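Putative carboxynorspermidine decarboxylase protein (Sinorhizobium meliloti, PDB 3MT1) probably catalyses the pyridoxal 5'-phosphate-dependent decarboxylation of carboxynorspermidine and carboxyspermidine, giving norspermidine and spermidine in polyamine biosynthesis. Local coordinates at residues Phe159-Asn164 with Asp192-Gly197; Arg116-Asn121 with Leu141-Val146. One frame throughout, in Å; residues are numbered along the deposited sequence.

Interaction 1: Phe159-Asn164 with Asp192-Gly197; sequences FMIHNN and DWVSLG
The indole of Trp193 lies with one face under the start of strand 158-160. The backbone N of Phe159 sits 4.0 Å above its plane, displaced to the outer part of the ring. Both residues belong to a beta-alpha-beta unit of the eight-stranded parallel barrel, the alpha/beta-barrel domain of class-II (fold type III) decarboxylases. Lys95 makes a cation-pi contact with the same ring, and Asn157 takes its NE1 in a hydrogen bond. The second flat group, the imidazole of His162, meets Gly197 edge-on: ND1 is 3.3 Å from Gly197 CA, near the ring plane. Its hydrogen-bond partner is the backbone N of Gly198.

Strands 158-160 and 193-195 run side by side, joined by helix 170-190. The ladder has three backbone bonds. Phe159 N donates to Trp193 O and Ser195 N to Phe159 O, both in the carbonyl plane. Ile161 N reaches Ser195 O at 2.9 Å, nearly along the C=O axis.

Met160, present as selenomethionine, and Ser195 point to one face of the sheet; Phe159 and Val194 point to the other. The CG of Met160, anti to its backbone N (chi1 -175°), meets Ser195 OG at 3.7 Å. At Gly197 a CB would clash with His162 ND1, and the backbone has positive phi (68°). A sulfate ion, probably from the crystallisation liquor, lies near His162 and may mark a pocket. Ser195 OG is gripped twice: it is hydrogen-bonded to Glu230 OE2, and it accepts from Gly197 N at 3.2 Å, closing an ST turn.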
loop_
_atom_site.group_PDB
_atom_site.type_symbol
_atom_site.label_atom_id
_atom_site.label_comp_id
_atom_site.label_asym_id
_atom_site.label_seq_id
_atom_site.Cartn_x
_atom_site.Cartn_y
_atom_site.Cartn_z
ATOM N N PHE B 159 -26.195 -6.205 -18.258
ATOM C CA PHE B 159 -26.056 -5.358 -17.086
ATOM C C PHE B 159 -25.083 -5.967 -16.113
ATOM O O PHE B 159 -24.924 -7.192 -16.041
ATOM C CB PHE B 159 -27.385 -5.175 -16.366
ATOM C CG PHE B 159 -28.430 -4.473 -17.172
ATOM C CD1 PHE B 159 -28.168 -3.242 -17.757
ATOM C CD2 PHE B 159 -29.683 -5.025 -17.314
ATOM C CE1 PHE B 159 -29.135 -2.588 -18.491
ATOM C CE2 PHE B 159 -30.669 -4.370 -18.044
ATOM C CZ PHE B 159 -30.398 -3.155 -18.637
HETATM N N MSE B 160 -24.426 -5.087 -15.368
HETATM C CA MSE B 160 -23.631 -5.488 -14.230
HETATM C C MSE B 160 -24.298 -4.925 -12.983
HETATM O O MSE B 160 -24.757 -3.789 -13.000
HETATM C CB MSE B 160 -22.204 -4.980 -14.360
HETATM C CG MSE B 160 -21.325 -5.478 -13.243
HETATM SE SE MSE B 160 -20.079 -4.128 -12.613
HETATM C CE MSE B 160 -18.585 -4.645 -13.715
ATOM N N ILE B 161 -24.367 -5.741 -11.929
ATOM C CA ILE B 161 -24.897 -5.333 -10.623
ATOM C C ILE B 161 -24.036 -5.972 -9.555
ATOM O O ILE B 161 -23.914 -7.184 -9.508
ATOM C CB ILE B 161 -26.366 -5.807 -10.404
ATOM C CG1 ILE B 161 -27.356 -4.934 -11.168
ATOM C CG2 ILE B 161 -26.741 -5.786 -8.938
ATOM C CD1 ILE B 161 -27.668 -5.474 -12.553
ATOM N N HIS B 162 -23.421 -5.168 -8.709
ATOM C CA HIS B 162 -22.541 -5.702 -7.688
ATOM C C HIS B 162 -22.859 -4.964 -6.389
ATOM O O HIS B 162 -22.338 -3.872 -6.105
ATOM C CB HIS B 162 -21.073 -5.575 -8.127
ATOM C CG HIS B 162 -20.077 -5.979 -7.079
ATOM N ND1 HIS B 162 -19.587 -7.262 -6.966
ATOM C CD2 HIS B 162 -19.459 -5.259 -6.111
ATOM C CE1 HIS B 162 -18.722 -7.318 -5.969
ATOM N NE2 HIS B 162 -18.626 -6.116 -5.432
ATOM N N ASN B 163 -23.778 -5.558 -5.628
ATOM C CA ASN B 163 -24.179 -5.035 -4.325
ATOM C C ASN B 163 -23.569 -5.788 -3.138
ATOM O O ASN B 163 -23.136 -5.161 -2.158
ATOM C CB ASN B 163 -25.701 -4.990 -4.199
ATOM C CG ASN B 163 -26.356 -6.241 -4.722
ATOM O OD1 ASN B 163 -25.772 -6.954 -5.535
ATOM N ND2 ASN B 163 -27.585 -6.515 -4.271
ATOM N N ASN B 164 -23.529 -7.115 -3.212
ATOM C CA ASN B 164 -23.082 -7.918 -2.071
ATOM C C ASN B 164 -21.655 -7.627 -1.657
ATOM O O ASN B 164 -20.851 -7.163 -2.466
ATOM C CB ASN B 164 -23.276 -9.401 -2.349
ATOM C CG ASN B 164 -24.678 -9.710 -2.767
ATOM O OD1 ASN B 164 -25.519 -10.065 -1.939
ATOM N ND2 ASN B 164 -24.965 -9.527 -4.050
ATOM N N ASP B 192 -29.394 -9.909 -22.769
ATOM C CA ASP B 192 -29.111 -11.321 -22.778
ATOM C C ASP B 192 -28.012 -11.806 -21.851
ATOM O O ASP B 192 -27.715 -12.988 -21.843
ATOM C CB ASP B 192 -29.015 -11.875 -24.210
ATOM C CG ASP B 192 -27.940 -11.238 -24.991
ATOM O OD1 ASP B 192 -26.933 -10.926 -24.345
ATOM O OD2 ASP B 192 -28.097 -11.039 -26.219
ATOM N N TRP B 193 -27.461 -10.921 -21.015
ATOM C CA TRP B 193 -26.583 -11.369 -19.918
ATOM C C TRP B 193 -26.543 -10.406 -18.750
ATOM O O TRP B 193 -26.719 -9.204 -18.917
ATOM C CB TRP B 193 -25.160 -11.678 -20.389
ATOM C CG TRP B 193 -24.454 -10.517 -21.005
ATOM C CD1 TRP B 193 -24.394 -10.228 -22.325
ATOM C CD2 TRP B 193 -23.706 -9.475 -20.329
ATOM N NE1 TRP B 193 -23.643 -9.079 -22.527
ATOM C CE2 TRP B 193 -23.223 -8.595 -21.324
ATOM C CE3 TRP B 193 -23.411 -9.203 -18.986
ATOM C CZ2 TRP B 193 -22.465 -7.465 -21.036
ATOM C CZ3 TRP B 193 -22.649 -8.065 -18.692
ATOM C CH2 TRP B 193 -22.181 -7.212 -19.724
ATOM N N VAL B 194 -26.279 -10.959 -17.570
ATOM C CA VAL B 194 -26.208 -10.208 -16.314
ATOM C C VAL B 194 -25.055 -10.714 -15.477
ATOM O O VAL B 194 -24.842 -11.923 -15.369
ATOM C CB VAL B 194 -27.478 -10.393 -15.457
ATOM C CG1 VAL B 194 -27.323 -9.674 -14.126
ATOM C CG2 VAL B 194 -28.682 -9.840 -16.173
ATOM N N SER B 195 -24.312 -9.794 -14.887
ATOM C CA SER B 195 -23.276 -10.165 -13.963
ATOM C C SER B 195 -23.713 -9.754 -12.585
ATOM O O SER B 195 -24.003 -8.560 -12.324
ATOM C CB SER B 195 -21.968 -9.470 -14.289
ATOM O OG SER B 195 -21.287 -9.179 -13.068
ATOM N N LEU B 196 -23.755 -10.729 -11.692
ATOM C CA LEU B 196 -24.192 -10.442 -10.347
ATOM C C LEU B 196 -23.062 -10.037 -9.413
ATOM O O LEU B 196 -23.301 -9.889 -8.231
ATOM C CB LEU B 196 -24.981 -11.614 -9.775
ATOM C CG LEU B 196 -26.310 -11.836 -10.483
ATOM C CD1 LEU B 196 -26.949 -13.157 -10.005
ATOM C CD2 LEU B 196 -27.221 -10.617 -10.289
ATOM N N GLY B 197 -21.853 -9.845 -9.943
ATOM C CA GLY B 197 -20.702 -9.442 -9.131
ATOM C C GLY B 197 -20.166 -10.463 -8.136
ATOM O O GLY B 197 -20.357 -11.669 -8.292
#

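Interaction 2: Arg116-Asn121 with Leu141-Val146; sequences RGLRLN and LGEWDV
Two backbone bonds tie Arg119 and Asn121 to Glu143, in the loop that leads into helix 146-150. Glu143 N donates to Arg119 O, and Asn121 N donates to Glu143 O at 2.9 Å. Both donors stand above the carbonyl plane, the second 50° out of it. The short runs 118-121 and 141-144 head about 83° apart. They form a single bridge, not a ladder. Gly142 comes close against the 119-121 backbone: its CA is 3.1 Å from Arg119 O, and a CB there would clash with Asn121 N. Asn121 CB sits 3.1 Å from Leu141 O.

The Arg119 chain is extended from CG to NE and runs alongside Leu141. Leu141 CB lies over one guanidinium face near its rim, 3.7 Å above the plane. Tyr77 OH holds NH1, and His162 O bonds weakly to NH2. An alanine in place of Arg119 would probably loosen the seat of Leu141 and the link between strand 115-119 and Tyr77.

Farther out, Glu143 OE2 accepts from Ile101 N, and Leu141 packs on Cys295 of the second subunit. Strand 115-119 lies between strands 95-98 and 158-160, Leu120 and Val146 touch Phe184 of helix 170-190, and Asp145 takes the N-cap position of helix 146-150.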
loop_
_atom_site.group_PDB
_atom_site.type_symbol
_atom_site.label_atom_id
_atom_site.label_comp_id
_atom_site.label_asym_id
_atom_site.label_seq_id
_atom_site.Cartn_x
_atom_site.Cartn_y
_atom_site.Cartn_z
ATOM N N ARG B 116 -21.489 -5.027 -25.107
ATOM C CA ARG B 116 -21.384 -3.901 -24.214
ATOM C C ARG B 116 -22.409 -4.047 -23.109
ATOM O O ARG B 116 -23.529 -4.532 -23.338
ATOM C CB ARG B 116 -21.562 -2.583 -24.986
ATOM C CG ARG B 116 -20.406 -2.288 -25.991
ATOM C CD ARG B 116 -20.746 -1.225 -27.048
ATOM N NE ARG B 116 -22.050 -1.450 -27.683
ATOM C CZ ARG B 116 -22.296 -2.325 -28.657
ATOM N NH1 ARG B 116 -21.334 -3.105 -29.157
ATOM N NH2 ARG B 116 -23.522 -2.430 -29.134
ATOM N N GLY B 117 -22.009 -3.639 -21.909
ATOM C CA GLY B 117 -22.840 -3.714 -20.715
ATOM C C GLY B 117 -22.853 -2.405 -19.966
ATOM O O GLY B 117 -22.077 -1.494 -20.252
ATOM N N LEU B 118 -23.756 -2.287 -19.003
ATOM C CA LEU B 118 -23.898 -1.056 -18.248
ATOM C C LEU B 118 -24.060 -1.463 -16.801
ATOM O O LEU B 118 -24.770 -2.414 -16.510
ATOM C CB LEU B 118 -25.130 -0.271 -18.749
ATOM C CG LEU B 118 -25.431 1.095 -18.103
ATOM C CD1 LEU B 118 -24.587 2.213 -18.726
ATOM C CD2 LEU B 118 -26.908 1.463 -18.170
ATOM N N ARG B 119 -23.396 -0.767 -15.890
ATOM C CA ARG B 119 -23.602 -1.045 -14.473
ATOM C C ARG B 119 -24.874 -0.406 -13.946
ATOM O O ARG B 119 -25.169 0.762 -14.213
ATOM C CB ARG B 119 -22.433 -0.554 -13.638
ATOM C CG ARG B 119 -22.491 -1.071 -12.232
ATOM C CD ARG B 119 -21.378 -0.551 -11.395
ATOM N NE ARG B 119 -21.425 -1.140 -10.060
ATOM C CZ ARG B 119 -20.410 -1.139 -9.204
ATOM N NH1 ARG B 119 -19.245 -0.580 -9.547
ATOM N NH2 ARG B 119 -20.557 -1.707 -8.012
ATOM N N LEU B 120 -25.620 -1.177 -13.172
ATOM C CA LEU B 120 -26.840 -0.691 -12.576
ATOM C C LEU B 120 -26.666 -0.656 -11.080
ATOM O O LEU B 120 -26.089 -1.562 -10.490
ATOM C CB LEU B 120 -27.997 -1.603 -12.961
ATOM C CG LEU B 120 -28.973 -1.294 -14.108
ATOM C CD1 LEU B 120 -28.379 -0.545 -15.280
ATOM C CD2 LEU B 120 -29.593 -2.617 -14.559
ATOM N N ASN B 121 -27.146 0.423 -10.476
ATOM C CA ASN B 121 -27.003 0.655 -9.049
ATOM C C ASN B 121 -28.338 0.350 -8.404
ATOM O O ASN B 121 -29.321 1.054 -8.664
ATOM C CB ASN B 121 -26.606 2.110 -8.804
ATOM C CG ASN B 121 -26.319 2.424 -7.331
ATOM O OD1 ASN B 121 -26.554 1.613 -6.430
ATOM N ND2 ASN B 121 -25.819 3.635 -7.088
ATOM N N LEU B 141 -21.782 4.809 -8.595
ATOM C CA LEU B 141 -21.455 3.555 -9.276
ATOM C C LEU B 141 -22.709 2.948 -9.878
ATOM O O LEU B 141 -23.539 2.405 -9.158
ATOM C CB LEU B 141 -20.837 2.551 -8.310
ATOM C CG LEU B 141 -19.593 2.943 -7.517
ATOM C CD1 LEU B 141 -19.200 1.795 -6.606
ATOM C CD2 LEU B 141 -18.430 3.338 -8.433
ATOM N N GLY B 142 -22.843 3.043 -11.196
ATOM C CA GLY B 142 -24.000 2.491 -11.891
ATOM C C GLY B 142 -25.168 3.456 -12.024
ATOM O O GLY B 142 -25.307 4.401 -11.248
ATOM N N GLU B 143 -26.004 3.221 -13.026
ATOM C CA GLU B 143 -27.198 4.037 -13.225
ATOM C C GLU B 143 -28.372 3.423 -12.461
ATOM O O GLU B 143 -28.461 2.207 -12.347
ATOM C CB GLU B 143 -27.521 4.173 -14.717
ATOM C CG GLU B 143 -26.393 4.786 -15.571
ATOM C CD GLU B 143 -26.270 6.310 -15.441
ATOM O OE1 GLU B 143 -27.180 6.952 -14.874
ATOM O OE2 GLU B 143 -25.261 6.871 -15.921
ATOM N N TRP B 144 -29.253 4.261 -11.921
ATOM C CA TRP B 144 -30.404 3.778 -11.171
ATOM C C TRP B 144 -31.691 4.131 -11.882
ATOM O O TRP B 144 -32.721 3.502 -11.646
ATOM C CB TRP B 144 -30.432 4.376 -9.756
ATOM C CG TRP B 144 -30.786 5.839 -9.727
ATOM C CD1 TRP B 144 -32.043 6.384 -9.698
ATOM C CD2 TRP B 144 -29.875 6.936 -9.742
ATOM N NE1 TRP B 144 -31.967 7.756 -9.695
ATOM C CE2 TRP B 144 -30.649 8.123 -9.721
ATOM C CE3 TRP B 144 -28.476 7.035 -9.775
ATOM C CZ2 TRP B 144 -30.069 9.398 -9.722
ATOM C CZ3 TRP B 144 -27.892 8.308 -9.774
ATOM C CH2 TRP B 144 -28.692 9.473 -9.746
ATOM N N ASP B 145 -31.634 5.152 -12.735
ATOM C CA ASP B 145 -32.843 5.737 -13.338
ATOM C C ASP B 145 -33.250 5.037 -14.636
ATOM O O ASP B 145 -32.645 5.250 -15.696
ATOM C CB ASP B 145 -32.656 7.243 -13.545
ATOM C CG ASP B 145 -33.962 7.968 -13.834
ATOM O OD1 ASP B 145 -34.876 7.374 -14.444
ATOM O OD2 ASP B 145 -34.069 9.157 -13.459
ATOM N N VAL B 146 -34.288 4.209 -14.519
ATOM C CA VAL B 146 -34.781 3.335 -15.596
ATOM C C VAL B 146 -35.025 4.069 -16.926
ATOM O O VAL B 146 -34.525 3.624 -17.955
ATOM C CB VAL B 146 -36.066 2.539 -15.147
ATOM C CG1 VAL B 146 -36.832 1.942 -16.342
ATOM C CG2 VAL B 146 -35.702 1.461 -14.127
#

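How the interactions relate
Interaction 2 comes first along the chain, and interaction 1 follows it. Their centres are 10 Å apart. Both reach the parallel barrel, where strands 115-119, 158-160 and 193-195 are consecutive. Strand 158-160 is the shared middle: Met160 N and Met160 O probably bond to Leu118 O and Leu120 N. Phe159 also packs on Leu120, with CG to CD2 at 3.4 Å. Interaction 1 is a buried pairing of two strands of the barrel. Interaction 2 is only partly buried and lies next to the second subunit. Interaction 1 thus joins two neighbouring barrel strands, and interaction 2 fastens the loop to the strand before them.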